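Local coordinates for uncharacterized protein (Bacteroides eggerthii DSM 20697, PDB 4ECO) that is of unknown function but, as a leucine-rich repeat protein, probably binds other proteins, at residues E482-K485 with N486-L489. Numbering follows the deposited sequence.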
loop_
_atom_site.group_PDB
_atom_site.type_symbol
_atom_site.label_atom_id
_atom_site.label_comp_id
_atom_site.label_asym_id
_atom_site.label_seq_id
_atom_site.Cartn_x
_atom_site.Cartn_y
_atom_site.Cartn_z
ATOM N N GLU A 482 -30.212 -10.217 -23.876
ATOM C CA GLU A 482 -29.801 -8.845 -23.592
ATOM C C GLU A 482 -28.401 -8.808 -22.962
ATOM O O GLU A 482 -28.070 -9.636 -22.106
ATOM C CB GLU A 482 -30.841 -8.119 -22.698
ATOM C CG GLU A 482 -30.964 -8.543 -21.236
ATOM C CD GLU A 482 -32.335 -8.997 -20.752
ATOM O OE1 GLU A 482 -33.006 -9.779 -21.468
ATOM O OE2 GLU A 482 -32.702 -8.619 -19.617
ATOM N N ASN A 483 -27.571 -7.859 -23.424
ATOM C CA ASN A 483 -26.223 -7.637 -22.886
ATOM C C ASN A 483 -26.293 -6.698 -21.715
ATOM O O ASN A 483 -27.285 -5.986 -21.582
ATOM C CB ASN A 483 -25.283 -7.068 -23.942
ATOM C CG ASN A 483 -24.580 -8.086 -24.777
ATOM O OD1 ASN A 483 -24.119 -9.106 -24.289
ATOM N ND2 ASN A 483 -24.401 -7.780 -26.047
ATOM N N PHE A 484 -25.268 -6.670 -20.865
ATOM C CA PHE A 484 -25.329 -5.744 -19.735
ATOM C C PHE A 484 -24.737 -4.391 -20.133
ATOM O O PHE A 484 -23.948 -4.302 -21.085
ATOM C CB PHE A 484 -24.641 -6.311 -18.486
ATOM C CG PHE A 484 -25.176 -7.652 -18.042
ATOM C CD1 PHE A 484 -26.547 -7.862 -17.898
ATOM C CD2 PHE A 484 -24.314 -8.702 -17.759
ATOM C CE1 PHE A 484 -27.043 -9.104 -17.496
ATOM C CE2 PHE A 484 -24.807 -9.937 -17.341
ATOM C CZ PHE A 484 -26.170 -10.134 -17.219
ATOM N N LYS A 485 -25.150 -3.345 -19.409
ATOM C CA LYS A 485 -24.782 -1.949 -19.621
ATOM C C LYS A 485 -23.272 -1.744 -19.911
ATOM O O LYS A 485 -22.955 -1.023 -20.861
ATOM C CB LYS A 485 -25.182 -1.098 -18.389
ATOM C CG LYS A 485 -24.872 0.400 -18.515
ATOM C CD LYS A 485 -24.972 1.178 -17.193
ATOM C CE LYS A 485 -24.776 2.669 -17.406
ATOM N NZ LYS A 485 -23.474 3.182 -16.876
ATOM N N ASN A 486 -22.364 -2.350 -19.124
ATOM C CA ASN A 486 -20.951 -2.027 -19.256
ATOM C C ASN A 486 -20.005 -3.176 -19.651
ATOM O O ASN A 486 -18.795 -2.941 -19.653
ATOM C CB ASN A 486 -20.462 -1.469 -17.911
ATOM C CG ASN A 486 -20.897 -0.054 -17.648
ATOM O OD1 ASN A 486 -20.901 0.802 -18.538
ATOM N ND2 ASN A 486 -21.205 0.245 -16.402
ATOM N N THR A 487 -20.502 -4.365 -20.035
ATOM C CA THR A 487 -19.606 -5.474 -20.414
ATOM C C THR A 487 -18.725 -5.126 -21.644
ATOM O O THR A 487 -17.670 -5.737 -21.818
ATOM C CB THR A 487 -20.370 -6.775 -20.660
ATOM O OG1 THR A 487 -21.538 -6.491 -21.408
ATOM C CG2 THR A 487 -20.779 -7.446 -19.385
ATOM N N TYR A 488 -19.109 -4.112 -22.434
ATOM C CA TYR A 488 -18.363 -3.659 -23.608
ATOM C C TYR A 488 -17.005 -3.077 -23.185
ATOM O O TYR A 488 -16.087 -3.042 -24.002
ATOM C CB TYR A 488 -19.177 -2.622 -24.421
ATOM C CG TYR A 488 -19.289 -1.250 -23.776
ATOM C CD1 TYR A 488 -20.274 -0.979 -22.832
ATOM C CD2 TYR A 488 -18.414 -0.224 -24.117
ATOM C CE1 TYR A 488 -20.361 0.269 -22.217
ATOM C CE2 TYR A 488 -18.493 1.031 -23.512
ATOM C CZ TYR A 488 -19.470 1.272 -22.565
ATOM O OH TYR A 488 -19.536 2.502 -21.959
ATOM N N LEU A 489 -16.882 -2.644 -21.914
ATOM C CA LEU A 489 -15.653 -2.105 -21.314
ATOM C C LEU A 489 -14.582 -3.154 -21.017
ATOM O O LEU A 489 -13.422 -2.785 -20.885
ATOM C CB LEU A 489 -15.964 -1.391 -19.985
ATOM C CG LEU A 489 -16.845 -0.145 -20.032
ATOM C CD1 LEU A 489 -17.300 0.219 -18.657
ATOM C CD2 LEU A 489 -16.103 1.033 -20.644
HETATM O O HOH W 1 -22.027 -4.787 -23.506
#
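In this leucine-rich repeat solenoid, Phe484 and Lys485 meet Asn486, Thr487 and Tyr488 round the bend that links the short strand 482-483 to the 3-10 turn 487-489, just ahead of strand 492-494, one of the parallel strands stacked from repeat to repeat. A water bridges the bend: it donates to Phe484 O at 3.1 Å and is hydrogen-bonded to Thr487 OG1 at 2.7 Å. A chi1 of 43° puts Thr487 OG1 between the backbone N and the carbonyl carbon and CG2 anti to that carbon, where CG2 meets the edge of the Phe484 ring near its plane, 4.1 Å from CD2. Both side chains also touch Phe453 of helix 451-454, which joins the bend to the preceding part of the solenoid. Lys485 extends alongside Asn486, the two pointing the same way, and its NZ lies 3.7 Å from Asn486 ND2, one donor beside another. That amide nitrogen is instead hydrogen-bonded to the carbonyl oxygen of Gly456. Were Asn486 an alanine, Gly456 O would probably lose this donor and the bend one of its ties to the loop after helix 451-454. After Asn486, the 3-10 turn is closed by Leu489 N donating to Asn486 O at 3.0 Å. Tyr488 turns its ring edge to the Lys485 carbonyl, whose O lies in the ring plane, 3.2 Å from CE1.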